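Side-chain contacts in 4-oxalocrotonate tautomerase (Thermus thermophilus, PDB 3ABF), which belongs to the tautomerase family of small beta-alpha-beta proteins and assembles here from six copies of one short chain: residues E15-L20 with L43-R48; L24-S29 with E34-V39; D49-A52 with L57-D60. All blocks are in the same frame, centred on the assembly; numbering follows the deposited sequence.

Contacts 1 and 2 both use helix 14-31, near its start and toward its end, with their centres about 18 Å apart; contact 2 is nested along the chain inside the loop that contact 1 closes. Contact 1 ties the helix to strand 39-46 within the beta-alpha-beta unit, and contact 2 holds the turn that leads from helix to strand. Contact 3 follows in sequence, its centre about 17 Å from that of contact 1 and about 32 Å from that of contact 2, on the small hairpin beyond the unit. Contacts 1 and 3 touch through Val46 on Trp51 and a probable hydrogen bond between Arg48 O and Ser59 N; both reach neighbouring subunits, building unit and hairpin into the hexamer together.

Contact 1: E15-L20 with L43-R48; sequences EKKREL and LYEVRR
Lys17 lies across Leu43 and reaches on to Glu45, bridging helix 14-31 and strand 39-46 of the beta-alpha-beta unit of the tautomerase fold. The packed part is a single methyl against an aliphatic chain: CD1 of Leu43 fits against the lysine, 3.5 Å from Lys17 CE, tighter than usual for two carbons, and 3.9 Å from Lys17 CB. The lysine passes this methyl at a slant. Its CG is anti to the carbonyl carbon (chi1 -63°), and a bend at chi3 (70°) curls the far end of the chain round the methyl, which is why CB and CE both touch it while NZ continues toward the strand's next inward-facing residue. Leu43 is buried, with Val6 of strand 2-9 against it and Gln50 of a neighbouring subunit closing in as well.

The polar end lies nearer solvent on the side of Glu45, which is partly exposed. This glutamate comes from the opposite direction with its chain extended beyond CG, and a salt bridge joins the two side chains. The ammonium does not lie in the carboxylate plane but approaches OE1 from above it, about 45° out. Neither charge depends on this pair alone: Lys17 NZ also forms a salt bridge with Asp49 of the neighbouring subunit, and Glu45 OE1 accepts a hydrogen bond from Gln50 of that subunit. The two carboxylates near the lysine would be expected to favour its protonated form. Within the present pair, Lys17 NZ stands 3.1 Å from Glu45 OE1 and 3.7 Å from Glu45 OE2.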
loop_
_atom_site.group_PDB
_atom_site.type_symbol
_atom_site.label_atom_id
_atom_site.label_comp_id
_atom_site.label_asym_id
_atom_site.label_seq_id
_atom_site.Cartn_x
_atom_site.Cartn_y
_atom_site.Cartn_z
ATOM N N GLU A 15 -0.842 -5.874 25.019
ATOM C CA GLU A 15 -0.804 -4.608 25.747
ATOM C C GLU A 15 -0.014 -3.518 25.027
ATOM O O GLU A 15 -0.403 -2.348 25.037
ATOM C CB GLU A 15 -0.225 -4.813 27.151
ATOM C CG GLU A 15 1.286 -5.064 27.199
ATOM C CD GLU A 15 1.664 -6.539 27.181
ATOM O OE1 GLU A 15 2.878 -6.836 27.269
ATOM O OE2 GLU A 15 0.758 -7.398 27.081
ATOM N N LYS A 16 1.095 -3.900 24.407
ATOM C CA LYS A 16 1.927 -2.935 23.696
ATOM C C LYS A 16 1.207 -2.371 22.469
ATOM O O LYS A 16 1.265 -1.168 22.199
ATOM C CB LYS A 16 3.239 -3.590 23.277
ATOM C CG LYS A 16 4.221 -2.627 22.664
ATOM C CD LYS A 16 4.584 -1.521 23.644
ATOM C CE LYS A 16 5.409 -2.047 24.808
ATOM N NZ LYS A 16 5.807 -0.963 25.760
ATOM N N LYS A 17 0.534 -3.246 21.727
ATOM C CA LYS A 17 -0.205 -2.837 20.536
ATOM C C LYS A 17 -1.319 -1.901 20.976
ATOM O O LYS A 17 -1.590 -0.882 20.339
ATOM C CB LYS A 17 -0.814 -4.062 19.833
ATOM C CG LYS A 17 0.209 -5.060 19.305
ATOM C CD LYS A 17 -0.425 -6.383 18.862
ATOM C CE LYS A 17 -1.247 -6.234 17.598
ATOM N NZ LYS A 17 -1.585 -7.551 16.958
ATOM N N ARG A 18 -1.960 -2.259 22.084
ATOM C CA ARG A 18 -3.062 -1.479 22.633
ATOM C C ARG A 18 -2.610 -0.061 22.989
ATOM O O ARG A 18 -3.308 0.908 22.705
ATOM C CB ARG A 18 -3.612 -2.177 23.883
ATOM C CG ARG A 18 -4.920 -1.605 24.383
ATOM C CD ARG A 18 -5.431 -2.327 25.622
ATOM N NE ARG A 18 -5.842 -3.706 25.359
ATOM C CZ ARG A 18 -5.026 -4.755 25.366
ATOM N NH1 ARG A 18 -3.732 -4.600 25.622
ATOM N NH2 ARG A 18 -5.508 -5.966 25.137
ATOM N N GLU A 19 -1.439 0.047 23.609
ATOM C CA GLU A 19 -0.893 1.343 24.009
ATOM C C GLU A 19 -0.483 2.154 22.776
ATOM O O GLU A 19 -0.717 3.362 22.702
ATOM C CB GLU A 19 0.317 1.128 24.915
ATOM C CG GLU A 19 0.757 2.349 25.695
ATOM C CD GLU A 19 1.982 2.071 26.545
ATOM O OE1 GLU A 19 2.418 2.983 27.282
ATOM O OE2 GLU A 19 2.512 0.938 26.473
ATOM N N LEU A 20 0.140 1.482 21.815
ATOM C CA LEU A 20 0.577 2.134 20.582
ATOM C C LEU A 20 -0.631 2.758 19.896
ATOM O O LEU A 20 -0.628 3.946 19.554
ATOM C CB LEU A 20 1.236 1.107 19.656
ATOM C CG LEU A 20 1.948 1.638 18.409
ATOM C CD1 LEU A 20 0.924 2.239 17.479
ATOM C CD2 LEU A 20 2.996 2.667 18.795
ATOM N N LEU A 43 -2.442 -2.227 11.846
ATOM C CA LEU A 43 -1.135 -2.754 12.153
ATOM C C LEU A 43 -0.830 -3.791 11.090
ATOM O O LEU A 43 -1.469 -4.847 11.022
ATOM C CB LEU A 43 -1.109 -3.384 13.556
ATOM C CG LEU A 43 -1.485 -2.437 14.707
ATOM C CD1 LEU A 43 -1.301 -3.136 16.047
ATOM C CD2 LEU A 43 -0.598 -1.202 14.663
ATOM N N TYR A 44 0.113 -3.451 10.227
ATOM C CA TYR A 44 0.544 -4.348 9.163
ATOM C C TYR A 44 1.775 -5.048 9.724
ATOM O O TYR A 44 2.874 -4.525 9.647
ATOM C CB TYR A 44 0.927 -3.544 7.927
ATOM C CG TYR A 44 1.547 -4.367 6.819
ATOM C CD1 TYR A 44 2.444 -3.787 5.920
ATOM C CD2 TYR A 44 1.271 -5.726 6.687
ATOM C CE1 TYR A 44 3.052 -4.536 4.926
ATOM C CE2 TYR A 44 1.889 -6.492 5.685
ATOM C CZ TYR A 44 2.775 -5.887 4.814
ATOM O OH TYR A 44 3.405 -6.620 3.829
ATOM N N GLU A 45 1.572 -6.228 10.303
ATOM C CA GLU A 45 2.657 -6.981 10.905
ATOM C C GLU A 45 3.292 -7.901 9.876
ATOM O O GLU A 45 2.616 -8.744 9.260
ATOM C CB GLU A 45 2.124 -7.795 12.092
ATOM C CG GLU A 45 1.580 -6.934 13.227
ATOM C CD GLU A 45 0.994 -7.763 14.357
ATOM O OE1 GLU A 45 -0.197 -8.142 14.285
ATOM O OE2 GLU A 45 1.738 -8.055 15.313
ATOM N N VAL A 46 4.593 -7.747 9.693
ATOM C CA VAL A 46 5.289 -8.558 8.710
ATOM C C VAL A 46 6.160 -9.598 9.387
ATOM O O VAL A 46 6.699 -9.376 10.472
ATOM C CB VAL A 46 6.130 -7.683 7.764
ATOM C CG1 VAL A 46 5.256 -6.572 7.193
ATOM C CG2 VAL A 46 7.307 -7.099 8.493
ATOM N N ARG A 47 6.276 -10.750 8.746
ATOM C CA ARG A 47 7.071 -11.820 9.305
ATOM C C ARG A 47 8.536 -11.591 8.998
ATOM O O ARG A 47 8.878 -10.856 8.086
ATOM C CB ARG A 47 6.573 -13.166 8.774
ATOM C CG ARG A 47 5.099 -13.405 9.157
ATOM C CD ARG A 47 4.763 -14.879 9.185
ATOM N NE ARG A 47 4.723 -15.454 7.843
ATOM C CZ ARG A 47 3.698 -15.324 7.007
ATOM N NH1 ARG A 47 3.751 -15.884 5.804
ATOM N NH2 ARG A 47 2.618 -14.638 7.379
ATOM N N ARG A 48 9.410 -12.219 9.771
ATOM C CA ARG A 48 10.838 -12.032 9.564
ATOM C C ARG A 48 11.355 -12.481 8.207
ATOM O O ARG A 48 12.366 -11.965 7.741
ATOM C CB ARG A 48 11.615 -12.713 10.692
ATOM C CG ARG A 48 11.534 -11.939 12.006
ATOM C CD ARG A 48 12.326 -12.641 13.096
ATOM N NE ARG A 48 12.553 -11.789 14.260
ATOM C CZ ARG A 48 11.585 -11.211 14.960
ATOM N NH1 ARG A 48 11.879 -10.452 16.007
ATOM N NH2 ARG A 48 10.325 -11.383 14.611
#

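Contact 2: L24-S29 with E34-V39; sequences LTEMAS and EPYEEV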
loop_
_atom_site.group_PDB
_atom_site.type_symbol
_atom_site.label_atom_id
_atom_site.label_comp_id
_atom_site.label_asym_id
_atom_site.label_seq_id
_atom_site.Cartn_x
_atom_site.Cartn_y
_atom_site.Cartn_z
ATOM N N LEU A 24 -0.915 6.823 19.391
ATOM C CA LEU A 24 -0.978 7.324 18.019
ATOM C C LEU A 24 -2.310 8.007 17.748
ATOM O O LEU A 24 -2.361 9.076 17.138
ATOM C CB LEU A 24 -0.804 6.188 17.007
ATOM C CG LEU A 24 0.593 5.649 16.741
ATOM C CD1 LEU A 24 0.516 4.663 15.583
ATOM C CD2 LEU A 24 1.535 6.788 16.386
ATOM N N THR A 25 -3.394 7.391 18.193
ATOM C CA THR A 25 -4.709 7.964 17.951
ATOM C C THR A 25 -4.833 9.301 18.674
ATOM O O THR A 25 -5.559 10.193 18.231
ATOM C CB THR A 25 -5.824 7.029 18.438
ATOM O OG1 THR A 25 -5.693 5.755 17.798
ATOM C CG2 THR A 25 -7.201 7.618 18.111
ATOM N N GLU A 26 -4.104 9.441 19.777
ATOM C CA GLU A 26 -4.147 10.667 20.560
ATOM C C GLU A 26 -3.481 11.814 19.807
ATOM O O GLU A 26 -4.070 12.879 19.632
ATOM C CB GLU A 26 -3.445 10.449 21.904
ATOM C CG GLU A 26 -3.483 11.646 22.845
ATOM C CD GLU A 26 -2.645 11.431 24.092
ATOM O OE1 GLU A 26 -2.715 12.280 25.007
ATOM O OE2 GLU A 26 -1.912 10.416 24.158
ATOM N N MET A 27 -2.253 11.581 19.354
ATOM C CA MET A 27 -1.486 12.596 18.639
ATOM C C MET A 27 -2.093 13.000 17.301
ATOM O O MET A 27 -2.104 14.184 16.961
ATOM C CB MET A 27 -0.043 12.118 18.449
ATOM N N ALA A 28 -2.609 12.032 16.546
ATOM C CA ALA A 28 -3.214 12.330 15.243
ATOM C C ALA A 28 -4.551 13.054 15.374
ATOM O O ALA A 28 -4.869 13.946 14.586
ATOM C CB ALA A 28 -3.404 11.037 14.439
ATOM N N SER A 29 -5.341 12.663 16.365
ATOM C CA SER A 29 -6.644 13.284 16.582
ATOM C C SER A 29 -6.463 14.746 16.950
ATOM O O SER A 29 -7.247 15.608 16.560
ATOM C CB SER A 29 -7.379 12.575 17.714
ATOM O OG SER A 29 -8.455 13.371 18.171
ATOM N N GLU A 34 -9.149 15.895 14.215
ATOM C CA GLU A 34 -10.021 14.790 13.820
ATOM C C GLU A 34 -10.673 14.095 15.009
ATOM O O GLU A 34 -10.037 13.879 16.037
ATOM C CB GLU A 34 -9.223 13.750 13.023
ATOM C CG GLU A 34 -8.993 14.111 11.568
ATOM C CD GLU A 34 -10.207 13.823 10.714
ATOM O OE1 GLU A 34 -11.327 14.157 11.150
ATOM O OE2 GLU A 34 -10.046 13.268 9.608
ATOM N N PRO A 35 -11.961 13.745 14.880
ATOM C CA PRO A 35 -12.705 13.059 15.941
ATOM C C PRO A 35 -12.226 11.604 15.984
ATOM O O PRO A 35 -12.088 10.964 14.934
ATOM C CB PRO A 35 -14.154 13.150 15.469
ATOM C CG PRO A 35 -14.154 14.328 14.526
ATOM C CD PRO A 35 -12.866 14.147 13.790
ATOM N N TYR A 36 -11.980 11.089 17.186
ATOM C CA TYR A 36 -11.512 9.713 17.370
ATOM C C TYR A 36 -12.083 8.679 16.420
ATOM O O TYR A 36 -11.335 7.920 15.814
ATOM C CB TYR A 36 -11.775 9.244 18.800
ATOM C CG TYR A 36 -10.618 9.488 19.726
ATOM C CD1 TYR A 36 -10.164 8.482 20.567
ATOM C CD2 TYR A 36 -9.982 10.725 19.770
ATOM C CE1 TYR A 36 -9.108 8.693 21.432
ATOM C CE2 TYR A 36 -8.922 10.951 20.632
ATOM C CZ TYR A 36 -8.491 9.923 21.465
ATOM O OH TYR A 36 -7.463 10.129 22.353
ATOM N N GLU A 37 -13.405 8.639 16.300
ATOM C CA GLU A 37 -14.058 7.680 15.420
ATOM C C GLU A 37 -13.530 7.748 13.995
ATOM O O GLU A 37 -13.718 6.811 13.221
ATOM C CB GLU A 37 -15.571 7.917 15.383
ATOM C CG GLU A 37 -16.310 7.588 16.672
ATOM C CD GLU A 37 -15.798 8.380 17.857
ATOM O OE1 GLU A 37 -15.638 9.614 17.722
ATOM O OE2 GLU A 37 -15.563 7.769 18.924
ATOM N N GLU A 38 -12.880 8.856 13.647
ATOM C CA GLU A 38 -12.359 9.034 12.295
ATOM C C GLU A 38 -10.866 8.754 12.144
ATOM O O GLU A 38 -10.307 8.915 11.061
ATOM C CB GLU A 38 -12.688 10.445 11.791
ATOM C CG GLU A 38 -14.165 10.640 11.471
ATOM C CD GLU A 38 -14.609 9.872 10.234
ATOM O OE1 GLU A 38 -15.818 9.593 10.101
ATOM O OE2 GLU A 38 -13.752 9.558 9.381
ATOM N N VAL A 39 -10.219 8.348 13.227
ATOM C CA VAL A 39 -8.806 8.012 13.177
ATOM C C VAL A 39 -8.749 6.485 13.202
ATOM O O VAL A 39 -9.148 5.853 14.188
ATOM C CB VAL A 39 -8.048 8.593 14.384
ATOM C CG1 VAL A 39 -6.607 8.123 14.373
ATOM C CG2 VAL A 39 -8.103 10.115 14.340
HETATM O O HOH W 1 -8.017 4.436 16.349
#
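Ser29 and Thr25, one helical turn apart, receive Glu34, Tyr36 and Val39 from the connection that leads out of helix 14-31 into strand 39-46, the return half of a beta-alpha-beta crossover. The first shell has two parts, a pair of hydrogen bonds to Glu34 and the packing round Tyr36. Glu34 N donates to Ser29 O at 3.0 Å, and the serine hydroxyl donates to Glu34 O, gripping one residue of the loop by both its amide and its carbonyl. The hydroxyl meets that carbonyl from a chi1 of 164°, which swings OG opposite the backbone N. Round the tyrosine, Thr25 CG2 sits over one face, displaced toward the rim, in a CH-pi contact 4.0 Å from the ring centroid. Ser29 OG instead lies at the ring edge, near its plane, 3.4 Å from Tyr36 CD2. The phenol end reaches back along the helix, where Tyr36 OH comes 3.8 Å from Glu26 CA. The same threonine methyl also meets Val39 CG1 at 3.8 Å, and is thus held between an aromatic face and an aliphatic branch. Ala28 CB adds a longer contact to that valine branch.

Further out, Thr25 OG1 hydrogen-bonds Val21 O of its own helix, a bond that would hold the rotation in which CG2 faces the ring. One water donates to both Thr25 OG1 and Val39 O, linking helix and loop. Glu34 OE2 is turned away to Met1 N. The serine bond is short and runs almost straight on to the carbonyl: Ser29 OG to Glu34 O is 2.7 Å, with a C=O...O angle of 175°.

Contact 3: D49-A52 with L57-D60; sequences DQWA and LFSD
Ala52 and Leu57 face each other as an antiparallel non-hydrogen-bonded pair of a small beta-hairpin, their CA atoms 4.1 Å apart, and one step on Phe58 N donates to Trp51 O at 3.0 Å, nearly in line with the carbonyl. Leu57 is also the N-cap residue of helix 58-61, so the strand runs straight into a helix. The Trp51 oxygen is well occupied: Leu57 CA makes a CA-H...O contact with it, and Phe58 CD2 lies 3.2 Å from Trp51 O. Phe58 and Trp51 run side by side in the same direction, and the phenyl ring offers its edge to Trp51 CB, 3.5 Å from Phe58 CD2. The phenyl and the five-membered ring of Trp51 are inclined at 68°. Leu57 CD2 packs against Ala52 CB at 3.9 Å and lies near Asp49 O. At the far end Ser59 leans on Asp49; its chi1 of 54° turns OG onto Asp49 CB, 3.3 Å from Ser59 OG.

Partners beyond the hairpin belong largely to a neighbouring subunit: Arg40 of that chain forms a cation-pi contact with Trp51, and its strand continues the sheet past Trp51 and Ala52. Asp60 pairs with Arg18 of that neighbouring subunit. Between these segments one backbone bond and carbon packing do the joining, with Arg48 and Ser59 bonded alongside, whereas the charged groups seem to serve mainly in joining subunits.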
loop_
_atom_site.group_PDB
_atom_site.type_symbol
_atom_site.label_atom_id
_atom_site.label_comp_id
_atom_site.label_asym_id
_atom_site.label_seq_id
_atom_site.Cartn_x
_atom_site.Cartn_y
_atom_site.Cartn_z
ATOM N N ASP A 49 10.692 -13.443 7.567
ATOM C CA ASP A 49 11.152 -13.877 6.250
ATOM C C ASP A 49 10.480 -13.061 5.131
ATOM O O ASP A 49 10.502 -13.464 3.974
ATOM C CB ASP A 49 10.917 -15.386 6.054
ATOM C CG ASP A 49 9.444 -15.764 6.029
ATOM O OD1 ASP A 49 8.626 -15.078 6.679
ATOM O OD2 ASP A 49 9.106 -16.777 5.371
ATOM N N GLN A 50 9.904 -11.907 5.484
ATOM C CA GLN A 50 9.257 -11.023 4.504
ATOM C C GLN A 50 9.809 -9.598 4.557
ATOM O O GLN A 50 9.303 -8.707 3.871
ATOM C CB GLN A 50 7.760 -10.928 4.776
ATOM C CG GLN A 50 7.026 -12.243 4.795
ATOM C CD GLN A 50 5.560 -12.064 5.082
ATOM O OE1 GLN A 50 5.183 -11.323 5.991
ATOM N NE2 GLN A 50 4.716 -12.760 4.322
ATOM N N TRP A 51 10.826 -9.375 5.371
ATOM C CA TRP A 51 11.383 -8.027 5.507
ATOM C C TRP A 51 12.891 -8.089 5.445
ATOM O O TRP A 51 13.520 -8.900 6.123
ATOM C CB TRP A 51 10.949 -7.403 6.843
ATOM C CG TRP A 51 10.718 -5.886 6.730
ATOM C CD1 TRP A 51 10.882 -5.111 5.606
ATOM C CD2 TRP A 51 10.271 -4.995 7.762
ATOM N NE1 TRP A 51 10.563 -3.800 5.879
ATOM C CE2 TRP A 51 10.186 -3.700 7.192
ATOM C CE3 TRP A 51 9.937 -5.162 9.108
ATOM C CZ2 TRP A 51 9.780 -2.584 7.925
ATOM C CZ3 TRP A 51 9.530 -4.043 9.841
ATOM C CH2 TRP A 51 9.457 -2.776 9.246
ATOM N N ALA A 52 13.480 -7.214 4.646
ATOM C CA ALA A 52 14.923 -7.217 4.502
ATOM C C ALA A 52 15.502 -5.808 4.480
ATOM O O ALA A 52 14.851 -4.855 4.037
ATOM C CB ALA A 52 15.295 -7.942 3.236
ATOM N N LEU A 57 17.374 -10.808 4.774
ATOM C CA LEU A 57 16.067 -11.007 5.409
ATOM C C LEU A 57 16.298 -11.183 6.914
ATOM O O LEU A 57 17.294 -11.793 7.325
ATOM C CB LEU A 57 15.411 -12.280 4.879
ATOM C CG LEU A 57 14.828 -12.280 3.474
ATOM C CD1 LEU A 57 14.517 -13.712 3.080
ATOM C CD2 LEU A 57 13.567 -11.419 3.442
ATOM N N PHE A 58 15.386 -10.663 7.733
ATOM C CA PHE A 58 15.511 -10.790 9.181
ATOM C C PHE A 58 15.546 -12.272 9.582
ATOM O O PHE A 58 16.165 -12.640 10.577
ATOM C CB PHE A 58 14.339 -10.087 9.880
ATOM C CG PHE A 58 14.452 -8.583 9.904
ATOM C CD1 PHE A 58 15.448 -7.955 10.651
ATOM C CD2 PHE A 58 13.566 -7.793 9.173
ATOM C CE1 PHE A 58 15.564 -6.560 10.671
ATOM C CE2 PHE A 58 13.667 -6.393 9.183
ATOM C CZ PHE A 58 14.671 -5.775 9.934
ATOM N N SER A 59 14.893 -13.124 8.804
ATOM C CA SER A 59 14.889 -14.552 9.114
ATOM C C SER A 59 16.286 -15.162 8.972
ATOM O O SER A 59 16.703 -15.950 9.819
ATOM C CB SER A 59 13.894 -15.294 8.217
ATOM O OG SER A 59 14.152 -15.039 6.849
ATOM N N ASP A 60 17.013 -14.796 7.915
ATOM C CA ASP A 60 18.360 -15.320 7.698
ATOM C C ASP A 60 19.351 -14.688 8.665
ATOM O O ASP A 60 20.335 -15.318 9.062
ATOM C CB ASP A 60 18.823 -15.075 6.262
ATOM C CG ASP A 60 18.113 -15.960 5.276
ATOM O OD1 ASP A 60 17.833 -17.126 5.631
ATOM O OD2 ASP A 60 17.842 -15.505 4.149
#